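Uncharacterized hypothetical protein (PDB 4EI0) is of unknown function but belongs to the DUF4466 family and folds largely into antiparallel beta sheets arranged in two halves. Local coordinates at residues Q241-L245 with V305-R309; L25-P29 with K252-D256; T66-P70 with T96-D100; A54-I60 with D124-S130; F209-S213 with F228-M234. All blocks are in the same frame, centred on the assembly; numbering follows the deposited sequence.

Contact 1: residues Q241-L245 with V305-R309; sequences QDRQL and VSVKR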
# COMPACT_ATOMS: atom_id res chain seq x y z
N GLN B 241 32.65 -19.81 -3.28
CA GLN B 241 31.93 -18.74 -3.92
C GLN B 241 31.65 -17.73 -2.83
O GLN B 241 31.60 -18.04 -1.66
CB GLN B 241 30.69 -19.22 -4.71
CG GLN B 241 31.11 -19.99 -5.96
CD GLN B 241 30.00 -20.35 -6.96
OE1 GLN B 241 30.07 -19.97 -8.12
NE2 GLN B 241 29.00 -21.10 -6.52
N ASP B 242 31.59 -16.50 -3.24
CA ASP B 242 31.32 -15.46 -2.32
C ASP B 242 30.15 -14.72 -2.97
O ASP B 242 30.15 -14.45 -4.17
CB ASP B 242 32.58 -14.61 -2.19
CG ASP B 242 32.35 -13.35 -1.41
OD1 ASP B 242 31.63 -12.46 -1.89
OD2 ASP B 242 32.86 -13.27 -0.28
N ARG B 243 29.14 -14.43 -2.18
CA ARG B 243 27.89 -13.88 -2.74
C ARG B 243 28.12 -12.48 -3.34
O ARG B 243 27.53 -12.13 -4.36
CB ARG B 243 26.80 -13.81 -1.65
CG ARG B 243 25.36 -14.15 -2.05
CD ARG B 243 24.96 -13.60 -3.41
NE ARG B 243 23.51 -13.64 -3.62
CZ ARG B 243 22.87 -12.97 -4.59
NH1 ARG B 243 23.51 -12.17 -5.44
NH2 ARG B 243 21.55 -13.10 -4.69
N GLN B 244 29.04 -11.72 -2.76
CA GLN B 244 29.35 -10.39 -3.28
C GLN B 244 30.18 -10.47 -4.52
O GLN B 244 30.04 -9.67 -5.42
CB GLN B 244 30.03 -9.53 -2.19
CG GLN B 244 29.10 -9.25 -1.06
CD GLN B 244 29.74 -8.65 0.17
OE1 GLN B 244 30.76 -9.13 0.68
NE2 GLN B 244 29.05 -7.68 0.76
N LEU B 245 31.10 -11.43 -4.59
CA LEU B 245 31.96 -11.51 -5.76
C LEU B 245 31.32 -12.21 -6.97
O LEU B 245 31.73 -11.96 -8.10
CB LEU B 245 33.28 -12.22 -5.40
CG LEU B 245 34.22 -11.52 -4.41
CD1 LEU B 245 35.32 -12.49 -4.07
CD2 LEU B 245 34.78 -10.25 -5.00
N VAL B 305 37.56 -11.66 -13.59
CA VAL B 305 37.88 -11.89 -12.18
C VAL B 305 37.19 -10.86 -11.32
O VAL B 305 36.89 -9.77 -11.78
CB VAL B 305 39.41 -11.91 -11.92
CG1 VAL B 305 40.13 -12.89 -12.83
CG2 VAL B 305 40.01 -10.52 -12.07
N SER B 306 36.94 -11.22 -10.08
CA SER B 306 36.51 -10.33 -9.02
C SER B 306 37.37 -10.60 -7.77
O SER B 306 37.71 -11.73 -7.51
CB SER B 306 35.05 -10.61 -8.72
OG SER B 306 34.27 -10.43 -9.90
N VAL B 307 37.69 -9.57 -7.01
CA VAL B 307 38.72 -9.69 -5.93
C VAL B 307 38.27 -8.97 -4.70
O VAL B 307 37.74 -7.86 -4.79
CB VAL B 307 40.08 -9.09 -6.41
CG1 VAL B 307 41.15 -9.09 -5.32
CG2 VAL B 307 40.56 -9.76 -7.69
N LYS B 308 38.41 -9.62 -3.55
CA LYS B 308 38.40 -8.99 -2.25
C LYS B 308 39.83 -8.91 -1.78
O LYS B 308 40.60 -9.85 -1.98
CB LYS B 308 37.59 -9.76 -1.26
CG LYS B 308 36.11 -9.48 -1.36
CD LYS B 308 35.26 -10.36 -0.48
CE LYS B 308 33.79 -9.92 -0.42
NZ LYS B 308 32.98 -10.78 0.48
N ARG B 309 40.20 -7.76 -1.22
CA ARG B 309 41.59 -7.56 -0.66
C ARG B 309 41.50 -7.04 0.76
O ARG B 309 40.59 -6.28 1.10
CB ARG B 309 42.36 -6.58 -1.54
CG ARG B 309 43.81 -6.37 -1.13
CD ARG B 309 44.49 -5.22 -1.86
NE ARG B 309 43.93 -3.94 -1.49
CZ ARG B 309 44.36 -2.76 -1.93
NH1 ARG B 309 45.40 -2.67 -2.74
NH2 ARG B 309 43.74 -1.65 -1.53
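The first turn of the short helix 243-246 comes down on a strand in the interior of its sheet, 302-311. The backbones approach most closely at Leu245 and Ser306, whose CA atoms are 5.7 Å apart. In the strand, Ser306 and Lys308 direct their CA-to-CB bonds toward the helix, while Val305 and Val307 turn away, the alternation expected of an extended chain. Asp242 is the N-cap of the helix. Its OD1 accepts from Leu245 N at 2.9 Å and, weakly, from Gln244 N at 2.8 Å, so it satisfies amides that have no preceding turn to bond to. The other carboxylate oxygen, OD2, forms a 2.6 Å salt bridge with Lys308 NZ, which also donates to Gln244 OE1 at 2.8 Å. Lysine suits this place because its extended aliphatic chain crosses the buried gap and delivers the charge to these acceptors, joined by the carbonyl of Ile254. Leu245 fills the apolar part: its CD2 lies 3.7 Å from Ser306 CB, 3.6 Å from Val307 N and 4.0 Å from Lys308 CG. A small serine lets the leucine come close to the strand, and Ser306 OG is engaged by Asn296 of the adjacent strand 289-299.

Contact 2: residues L25-P29 with K252-D256; sequences LPVAP and KFIDD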
# COMPACT_ATOMS: atom_id res chain seq x y z
N LEU B 25 21.63 -7.75 4.57
CA LEU B 25 21.72 -8.96 5.41
C LEU B 25 22.82 -8.87 6.51
O LEU B 25 23.92 -8.35 6.25
CB LEU B 25 21.99 -10.18 4.54
CG LEU B 25 21.13 -10.34 3.30
CD1 LEU B 25 21.69 -11.45 2.42
CD2 LEU B 25 19.68 -10.58 3.73
N PRO B 26 22.53 -9.35 7.73
CA PRO B 26 23.49 -9.30 8.85
C PRO B 26 24.81 -10.05 8.60
O PRO B 26 25.85 -9.69 9.15
CB PRO B 26 22.75 -9.99 10.00
CG PRO B 26 21.32 -9.80 9.69
CD PRO B 26 21.18 -9.77 8.19
N VAL B 27 24.78 -11.09 7.78
CA VAL B 27 26.00 -11.82 7.43
C VAL B 27 26.79 -11.11 6.34
O VAL B 27 27.95 -11.43 6.14
CB VAL B 27 25.68 -13.26 6.99
CG1 VAL B 27 25.11 -14.04 8.15
CG2 VAL B 27 24.69 -13.23 5.85
N ALA B 28 26.20 -10.14 5.63
CA ALA B 28 26.87 -9.56 4.47
C ALA B 28 27.80 -8.44 4.96
O ALA B 28 27.35 -7.50 5.58
CB ALA B 28 25.88 -9.06 3.41
N PRO B 29 29.12 -8.55 4.69
CA PRO B 29 29.95 -7.47 5.19
C PRO B 29 29.64 -6.13 4.50
O PRO B 29 29.30 -6.10 3.31
CB PRO B 29 31.38 -7.92 4.87
CG PRO B 29 31.28 -9.35 4.52
CD PRO B 29 29.90 -9.56 3.97
N LYS B 252 28.08 -17.95 0.80
CA LYS B 252 28.59 -17.41 2.00
C LYS B 252 29.43 -16.18 1.63
O LYS B 252 29.61 -15.82 0.45
CB LYS B 252 29.34 -18.51 2.75
CG LYS B 252 28.38 -19.57 3.27
CD LYS B 252 29.10 -20.74 3.91
CE LYS B 252 28.06 -21.76 4.40
NZ LYS B 252 27.71 -22.75 3.34
N PHE B 253 29.89 -15.51 2.67
CA PHE B 253 30.66 -14.30 2.49
C PHE B 253 32.03 -14.50 3.11
O PHE B 253 32.15 -15.01 4.23
CB PHE B 253 29.96 -13.13 3.17
CG PHE B 253 28.56 -12.86 2.67
CD1 PHE B 253 27.48 -13.45 3.25
CD2 PHE B 253 28.35 -12.01 1.61
CE1 PHE B 253 26.20 -13.19 2.81
CE2 PHE B 253 27.07 -11.77 1.13
CZ PHE B 253 26.00 -12.36 1.74
N ILE B 254 33.05 -14.05 2.40
CA ILE B 254 34.38 -13.90 2.96
C ILE B 254 34.40 -12.57 3.67
O ILE B 254 34.07 -11.52 3.07
CB ILE B 254 35.46 -13.91 1.87
CG1 ILE B 254 35.41 -15.26 1.12
CG2 ILE B 254 36.86 -13.64 2.43
CD1 ILE B 254 36.15 -15.17 -0.20
N ASP B 255 34.79 -12.60 4.92
CA ASP B 255 34.83 -11.38 5.73
C ASP B 255 36.27 -11.16 6.21
O ASP B 255 37.21 -11.95 5.91
CB ASP B 255 33.79 -11.43 6.88
CG ASP B 255 33.40 -10.03 7.44
OD1 ASP B 255 33.99 -9.00 7.06
OD2 ASP B 255 32.50 -9.98 8.30
N ASP B 256 36.46 -10.08 6.95
CA ASP B 256 37.77 -9.74 7.48
C ASP B 256 38.43 -10.91 8.27
O ASP B 256 39.61 -11.12 8.17
CB ASP B 256 37.69 -8.50 8.39
CG ASP B 256 37.20 -7.22 7.65
OD1 ASP B 256 36.53 -7.29 6.61
OD2 ASP B 256 37.54 -6.12 8.14
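The ring of Phe253 lies flat beneath Ala28, whose CA stands 3.8 Å from the ring centroid and only 3° off the ring normal, a CH-pi contact over the face. Ala28 CB sits over that same face, 3.7 Å from Phe253 CZ. A residue with no more than a methyl group suits this spot, since a bulkier side chain would make so close an approach of backbone and ring harder. Val27 CG2 reaches to 3.4 Å from Phe253 CE1 and Pro29 CD to 3.7 Å from Phe253 CB, both obliquely, and Leu25 CD1 is a more distant neighbour at 4.5 Å from CZ. Residues 25-28 form a type I beta turn, closed by Ala28 N donating to Leu25 O at 3.0 Å, and the proline at its second position fits the phi of about -60° required there. The turn belongs to the loop between strands 17-22 and 35-43, whereas 252-256 links helices 243-246 and 256-261, so the aromatic joins the two halves of the chain. On its other side the ring rests against Arg243. No hydrogen bond crosses between the two segments. Beyond the ring, Pro29 CG packs 3.8 Å from Ile254 O and Pro29 CB 3.6 Å from Asp255 OD1. That same carboxylate oxygen accepts from Asp256 N at 2.7 Å, while Pro29 O takes a hydrogen bond from Gln244 NE2.

Contact 3: residues T66-P70 with T96-D100; sequences TYFDP and TTVID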
# COMPACT_ATOMS: atom_id res chain seq x y z
N THR B 66 24.14 8.93 -1.16
CA THR B 66 23.33 8.64 0.04
C THR B 66 21.97 9.41 -0.10
O THR B 66 21.96 10.61 -0.39
CB THR B 66 24.06 9.12 1.28
OG1 THR B 66 25.26 8.35 1.40
CG2 THR B 66 23.22 8.97 2.54
N TYR B 67 20.86 8.71 -0.06
CA TYR B 67 19.57 9.33 -0.28
C TYR B 67 18.41 8.51 0.29
O TYR B 67 18.58 7.34 0.63
CB TYR B 67 19.33 9.60 -1.79
CG TYR B 67 18.96 8.41 -2.59
CD1 TYR B 67 19.79 7.34 -2.68
CD2 TYR B 67 17.75 8.34 -3.29
CE1 TYR B 67 19.46 6.23 -3.39
CE2 TYR B 67 17.41 7.23 -4.02
CZ TYR B 67 18.28 6.18 -4.07
OH TYR B 67 18.00 5.05 -4.76
N PHE B 68 17.24 9.15 0.39
CA PHE B 68 15.96 8.48 0.54
C PHE B 68 15.35 8.41 -0.84
O PHE B 68 15.23 9.40 -1.51
CB PHE B 68 15.00 9.33 1.36
CG PHE B 68 15.00 9.06 2.83
CD1 PHE B 68 14.52 7.86 3.33
CD2 PHE B 68 15.33 10.06 3.72
CE1 PHE B 68 14.44 7.63 4.70
CE2 PHE B 68 15.26 9.82 5.07
CZ PHE B 68 14.80 8.61 5.56
N ASP B 69 14.92 7.23 -1.25
CA ASP B 69 14.15 7.10 -2.47
C ASP B 69 12.80 7.78 -2.12
O ASP B 69 12.30 7.63 -1.01
CB ASP B 69 14.10 5.58 -2.78
CG ASP B 69 13.09 5.14 -3.82
OD1 ASP B 69 12.10 5.80 -4.09
OD2 ASP B 69 13.24 4.00 -4.29
N PRO B 70 12.26 8.58 -3.05
CA PRO B 70 11.07 9.36 -2.75
C PRO B 70 9.77 8.55 -2.82
O PRO B 70 8.68 9.14 -2.65
CB PRO B 70 11.10 10.47 -3.82
CG PRO B 70 11.79 9.82 -5.00
CD PRO B 70 12.77 8.84 -4.42
N THR B 96 23.31 14.39 7.45
CA THR B 96 21.85 14.50 7.54
C THR B 96 21.15 14.49 6.20
O THR B 96 21.43 15.33 5.34
CB THR B 96 21.48 15.76 8.34
OG1 THR B 96 22.17 15.67 9.58
CG2 THR B 96 19.93 15.90 8.64
N THR B 97 20.25 13.54 6.04
CA THR B 97 19.42 13.40 4.86
C THR B 97 17.98 13.74 5.25
O THR B 97 17.47 13.19 6.20
CB THR B 97 19.48 11.97 4.31
OG1 THR B 97 20.83 11.65 3.93
CG2 THR B 97 18.50 11.78 3.14
N VAL B 98 17.34 14.65 4.52
CA VAL B 98 15.96 15.02 4.81
C VAL B 98 15.14 14.85 3.56
O VAL B 98 15.64 15.04 2.43
CB VAL B 98 15.87 16.47 5.33
CG1 VAL B 98 16.25 17.45 4.22
CG2 VAL B 98 14.49 16.74 5.92
N ILE B 99 13.89 14.46 3.74
CA ILE B 99 12.97 14.34 2.62
C ILE B 99 11.58 14.83 3.09
O ILE B 99 11.17 14.55 4.22
CB ILE B 99 12.91 12.91 2.09
CG1 ILE B 99 12.20 12.89 0.74
CG2 ILE B 99 12.24 12.02 3.14
CD1 ILE B 99 12.32 11.58 -0.02
N ASP B 100 10.89 15.56 2.22
CA ASP B 100 9.56 16.14 2.51
C ASP B 100 8.49 15.38 1.80
O ASP B 100 8.63 15.09 0.59
CB ASP B 100 9.48 17.58 2.01
CG ASP B 100 10.22 18.56 2.88
OD1 ASP B 100 10.32 18.31 4.08
OD2 ASP B 100 10.71 19.57 2.36
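Van der Waals contact between side chains dominates this meeting of strands from different sheets, which face each other as the two layers of a beta sandwich. Phe68 is the chief element from its side: its CD2 lies 3.7 Å from Thr97 CG2 and equally 3.7 Å from Ile99 CG2, both approaching the ring obliquely. Thr97 and Ile99, two residues apart in strand 96-100, point the same way, and their beta-branched side chains favour the extended backbone while offering methyl groups to the aromatic. Further along, Ile99 CD1 reaches Pro70, 3.7 Å from its CA and 4.1 Å from its CB. Polar groups add little across the gap. Thr66 CG2 is 3.9 Å from Thr97 OG1, but the latter hydroxyl bonds to Thr92 OG1, and Thr66 OG1 bonds to Ala63 O and Ile115 N. With no hydrogen bond between the segments and CA atoms 6.6 Å apart at Tyr67 and Thr97, the layers are held here by apolar side-chain contact rather than by backbone pairing.

Contact 4: residues A54-I60 with D124-S130; sequences AQVVSSI and DVQFSFS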
# COMPACT_ATOMS: atom_id res chain seq x y z
N ALA B 54 10.75 13.29 6.78
CA ALA B 54 11.56 12.22 7.39
C ALA B 54 13.04 12.64 7.33
O ALA B 54 13.43 13.36 6.44
CB ALA B 54 11.33 10.92 6.66
N GLN B 55 13.84 12.15 8.26
CA GLN B 55 15.22 12.49 8.28
C GLN B 55 16.06 11.35 8.82
O GLN B 55 15.57 10.55 9.59
CB GLN B 55 15.36 13.75 9.18
CG GLN B 55 16.73 14.05 9.63
CD GLN B 55 16.78 15.28 10.49
OE1 GLN B 55 16.54 16.39 10.03
NE2 GLN B 55 17.13 15.09 11.74
N VAL B 56 17.31 11.23 8.36
CA VAL B 56 18.27 10.30 8.98
C VAL B 56 19.56 11.05 9.20
O VAL B 56 20.02 11.81 8.31
CB VAL B 56 18.66 9.12 8.14
CG1 VAL B 56 19.13 8.01 9.07
CG2 VAL B 56 17.56 8.70 7.26
N VAL B 57 20.12 10.90 10.39
CA VAL B 57 21.43 11.43 10.75
C VAL B 57 22.33 10.20 10.90
O VAL B 57 22.05 9.34 11.71
CB VAL B 57 21.38 12.25 12.07
CG1 VAL B 57 22.78 12.67 12.49
CG2 VAL B 57 20.46 13.47 11.94
N SER B 58 23.36 10.09 10.09
CA SER B 58 24.38 9.02 10.26
C SER B 58 25.52 9.54 11.10
O SER B 58 25.74 10.74 11.17
CB SER B 58 24.96 8.58 8.92
OG SER B 58 25.56 9.67 8.28
N SER B 59 26.28 8.62 11.70
CA SER B 59 27.36 9.01 12.61
C SER B 59 28.63 9.39 11.81
O SER B 59 29.46 10.06 12.33
CB SER B 59 27.66 7.89 13.62
OG SER B 59 28.06 6.74 12.95
N ILE B 60 28.75 8.92 10.59
CA ILE B 60 29.81 9.32 9.68
C ILE B 60 29.08 9.65 8.38
O ILE B 60 28.26 8.85 7.86
CB ILE B 60 30.82 8.18 9.44
CG1 ILE B 60 31.60 7.82 10.73
CG2 ILE B 60 31.79 8.59 8.37
CD1 ILE B 60 32.39 6.53 10.60
N ASP B 124 32.71 1.84 13.00
CA ASP B 124 31.30 1.51 13.22
C ASP B 124 30.50 2.71 12.70
O ASP B 124 30.99 3.84 12.72
CB ASP B 124 31.02 1.36 14.73
CG ASP B 124 31.35 -0.05 15.30
OD1 ASP B 124 32.01 -0.88 14.64
OD2 ASP B 124 30.92 -0.35 16.44
N VAL B 125 29.28 2.48 12.22
CA VAL B 125 28.39 3.58 11.85
C VAL B 125 27.02 3.32 12.47
O VAL B 125 26.52 2.19 12.46
CB VAL B 125 28.17 3.75 10.33
CG1 VAL B 125 27.31 4.98 10.05
CG2 VAL B 125 29.49 3.85 9.57
N GLN B 126 26.41 4.36 13.02
CA GLN B 126 25.05 4.24 13.56
C GLN B 126 24.16 5.32 12.98
O GLN B 126 24.63 6.30 12.37
CB GLN B 126 25.02 4.29 15.08
CG GLN B 126 25.56 5.55 15.67
CD GLN B 126 25.75 5.41 17.16
OE1 GLN B 126 26.47 4.53 17.64
NE2 GLN B 126 25.10 6.27 17.91
N PHE B 127 22.86 5.13 13.17
CA PHE B 127 21.86 5.91 12.48
C PHE B 127 20.71 6.32 13.40
O PHE B 127 20.20 5.51 14.18
CB PHE B 127 21.31 5.10 11.34
CG PHE B 127 22.32 4.72 10.31
CD1 PHE B 127 22.61 5.56 9.27
CD2 PHE B 127 23.01 3.53 10.42
CE1 PHE B 127 23.58 5.23 8.35
CE2 PHE B 127 23.97 3.16 9.47
CZ PHE B 127 24.22 4.01 8.42
N SER B 128 20.28 7.57 13.28
CA SER B 128 19.09 8.07 13.95
C SER B 128 18.07 8.56 12.94
O SER B 128 18.28 9.56 12.24
CB SER B 128 19.47 9.17 14.93
OG SER B 128 18.28 9.59 15.60
N PHE B 129 16.98 7.80 12.82
CA PHE B 129 15.88 8.12 11.88
C PHE B 129 14.81 8.89 12.64
O PHE B 129 14.57 8.62 13.83
CB PHE B 129 15.20 6.87 11.33
CG PHE B 129 16.09 5.99 10.48
CD1 PHE B 129 17.01 5.15 11.05
CD2 PHE B 129 16.04 6.07 9.09
CE1 PHE B 129 17.83 4.36 10.27
CE2 PHE B 129 16.86 5.28 8.31
CZ PHE B 129 17.75 4.42 8.90
N SER B 130 14.17 9.85 11.98
CA SER B 130 13.09 10.62 12.64
C SER B 130 12.09 11.11 11.63
O SER B 130 12.35 11.12 10.40
CB SER B 130 13.65 11.79 13.42
OG SER B 130 14.41 12.64 12.58
O HOH W 1 17.03 11.90 12.36
O HOH W 2 30.41 6.08 13.97
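Strands 51-58 and 124-133 are antiparallel neighbours in one layer of a beta sandwich, with local axes 4.7 Å apart and directions 162° apart. Ser130, with the largest buried area, pairs with Gln55 in a hydrogen-bonded pair: Gln55 N donates to Ser130 O at 2.8 Å, and Ser130 N to Gln55 O at 2.9 Å. Its small hydroxyl fits the solvent-facing side, where a water 2.7 Å from Ser130 OG donates to Ser128 O, 2.7 Å away. Val56 points the other way, into the sandwich. Opposite Phe129 in a non-hydrogen-bonded pair, it places CG1 over the ring face, 3.6 Å from the centroid, its branched shape matching both the strand and the flat aromatic. Facing it across the sandwich is Tyr112. Ser59 comes where the regular pairing ends: its N donates to Gln126 O at 2.9 Å, and its side chain replaces a backbone carbonyl as acceptor. Ser59 OG takes Gln126 N at 2.9 Å and touches a water at 2.6 Å, which donates to Asp124 O at 2.6 Å.

Contact 5: residues F209-S213 with F228-M234; sequences FYTSS and FVNNTKM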
# COMPACT_ATOMS: atom_id res chain seq x y z
N PHE B 209 48.33 -18.60 -13.44
CA PHE B 209 48.84 -17.43 -12.71
C PHE B 209 50.27 -17.76 -12.35
O PHE B 209 50.58 -18.83 -11.79
CB PHE B 209 48.12 -17.16 -11.40
CG PHE B 209 46.75 -16.53 -11.52
CD1 PHE B 209 46.29 -15.94 -12.69
CD2 PHE B 209 45.93 -16.48 -10.39
CE1 PHE B 209 45.03 -15.33 -12.73
CE2 PHE B 209 44.68 -15.90 -10.43
CZ PHE B 209 44.23 -15.30 -11.60
N TYR B 210 51.18 -16.85 -12.68
CA TYR B 210 52.59 -17.01 -12.39
C TYR B 210 53.09 -15.84 -11.59
O TYR B 210 52.49 -14.79 -11.56
CB TYR B 210 53.38 -17.06 -13.68
CG TYR B 210 52.95 -18.13 -14.61
CD1 TYR B 210 53.08 -19.46 -14.25
CD2 TYR B 210 52.44 -17.83 -15.87
CE1 TYR B 210 52.73 -20.46 -15.13
CE2 TYR B 210 52.09 -18.84 -16.76
CZ TYR B 210 52.25 -20.16 -16.38
OH TYR B 210 51.90 -21.21 -17.23
N THR B 211 54.24 -16.03 -10.96
CA THR B 211 54.85 -15.05 -10.09
C THR B 211 56.38 -15.13 -10.28
O THR B 211 56.85 -15.94 -11.08
CB THR B 211 54.43 -15.32 -8.64
OG1 THR B 211 54.57 -14.11 -7.89
CG2 THR B 211 55.29 -16.44 -8.01
N SER B 212 57.17 -14.31 -9.58
CA SER B 212 58.61 -14.18 -9.87
C SER B 212 59.35 -15.51 -9.87
O SER B 212 60.22 -15.73 -10.69
CB SER B 212 59.30 -13.23 -8.88
OG SER B 212 59.34 -13.82 -7.59
N SER B 213 59.00 -16.40 -8.95
CA SER B 213 59.74 -17.65 -8.83
C SER B 213 59.01 -18.83 -9.47
O SER B 213 59.41 -19.95 -9.30
CB SER B 213 60.04 -17.92 -7.35
OG SER B 213 58.86 -17.89 -6.59
N PHE B 228 59.79 -7.53 -12.77
CA PHE B 228 58.76 -8.29 -12.01
C PHE B 228 59.50 -9.14 -10.96
O PHE B 228 59.96 -10.23 -11.24
CB PHE B 228 57.91 -9.17 -12.93
CG PHE B 228 56.76 -9.91 -12.26
CD1 PHE B 228 56.72 -10.17 -10.90
CD2 PHE B 228 55.74 -10.43 -13.05
CE1 PHE B 228 55.68 -10.89 -10.35
CE2 PHE B 228 54.70 -11.14 -12.49
CZ PHE B 228 54.67 -11.37 -11.14
N VAL B 229 59.60 -8.61 -9.76
CA VAL B 229 60.39 -9.22 -8.69
C VAL B 229 59.53 -9.72 -7.48
O VAL B 229 60.02 -10.46 -6.64
CB VAL B 229 61.41 -8.18 -8.18
CG1 VAL B 229 62.43 -7.87 -9.27
CG2 VAL B 229 60.67 -6.92 -7.76
N ASN B 230 58.26 -9.35 -7.38
CA ASN B 230 57.42 -9.82 -6.27
C ASN B 230 57.13 -11.32 -6.32
O ASN B 230 56.65 -11.85 -7.32
CB ASN B 230 56.10 -9.05 -6.23
CG ASN B 230 56.29 -7.60 -5.93
OD1 ASN B 230 57.37 -7.21 -5.52
ND2 ASN B 230 55.25 -6.80 -6.13
N ASN B 231 57.44 -12.02 -5.23
CA ASN B 231 57.16 -13.45 -5.11
C ASN B 231 55.86 -13.69 -4.31
O ASN B 231 55.86 -13.79 -3.10
CB ASN B 231 58.33 -14.18 -4.48
CG ASN B 231 58.24 -15.68 -4.66
OD1 ASN B 231 57.40 -16.20 -5.42
ND2 ASN B 231 59.05 -16.38 -3.92
N THR B 232 54.74 -13.70 -5.01
CA THR B 232 53.43 -13.78 -4.40
C THR B 232 53.13 -15.20 -3.94
O THR B 232 53.45 -16.15 -4.63
CB THR B 232 52.38 -13.31 -5.43
OG1 THR B 232 52.71 -11.98 -5.84
CG2 THR B 232 50.98 -13.30 -4.85
N LYS B 233 52.53 -15.35 -2.76
CA LYS B 233 52.08 -16.65 -2.26
C LYS B 233 50.65 -16.90 -2.69
O LYS B 233 49.80 -16.01 -2.56
CB LYS B 233 52.10 -16.66 -0.73
CG LYS B 233 53.48 -16.57 -0.10
CD LYS B 233 53.34 -16.57 1.42
CE LYS B 233 54.68 -16.77 2.12
NZ LYS B 233 55.66 -15.80 1.57
N MSE B 234 50.36 -18.11 -3.14
CA MSE B 234 49.05 -18.44 -3.71
C MSE B 234 48.58 -19.84 -3.30
O MSE B 234 49.40 -20.75 -3.19
CB MSE B 234 49.17 -18.46 -5.25
CG MSE B 234 49.37 -17.14 -5.91
SE MSE B 234 49.61 -17.45 -7.81
CE MSE B 234 51.55 -17.69 -7.90
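Phe209, still in strand 207-210, sets its CB 3.9 Å from SE of Met234, a selenomethionine whose long, flexible side chain fills the buried space beside the strand. Tyr210 turns its side chain away, its hydroxyl bonding to Tyr218 O, though its own carbonyl O lies 4.1 Å from Phe228 CZ. Where the strand ends, Thr211 puts CA 3.8 Å from Phe228 CZ and CB 3.8 Å from Met234 CE, while Thr211 OG1 accepts from Thr232 N at 2.9 Å; a compact residue with both methyl and hydroxyl serves both needs. Ser212 contributes two weak hydrogen bonds to Asn230 O, from its N at 3.4 Å and its OG at 3.3 Å. Ser213 OG donates to Asn231 OD1 at a short 2.5 Å and is also bonded to Asn269 ND2. The result is a loop-to-loop junction of hydroxyl, backbone and amide groups where the ends of strand 207-210 and of the edge strand 233-238, from two different antiparallel sheets, meet.

The contacts trace an elongated, two-part chain. Contacts 3 and 4 lie in the N-terminal sandwich, their centres about 11 Å apart; strands 96-100 and 51-58 are neighbours in one sheet, and Phe68 from the facing layer reaches Val56. Contact 5 sits in the C-terminal half, about 48 Å from contact 3 between centres. The centres of contacts 1 and 5 are about 21 Å apart; both involve the sheet of strands 233-238 and 302-311. In sequence, contact 3 falls within the span of contact 4, both close before contact 5 and then contact 1 open, and contact 2 spans contacts 3, 4 and 5. Contacts 1 and 2 alternate and touch through Ile254; contact 2 ties the halves together.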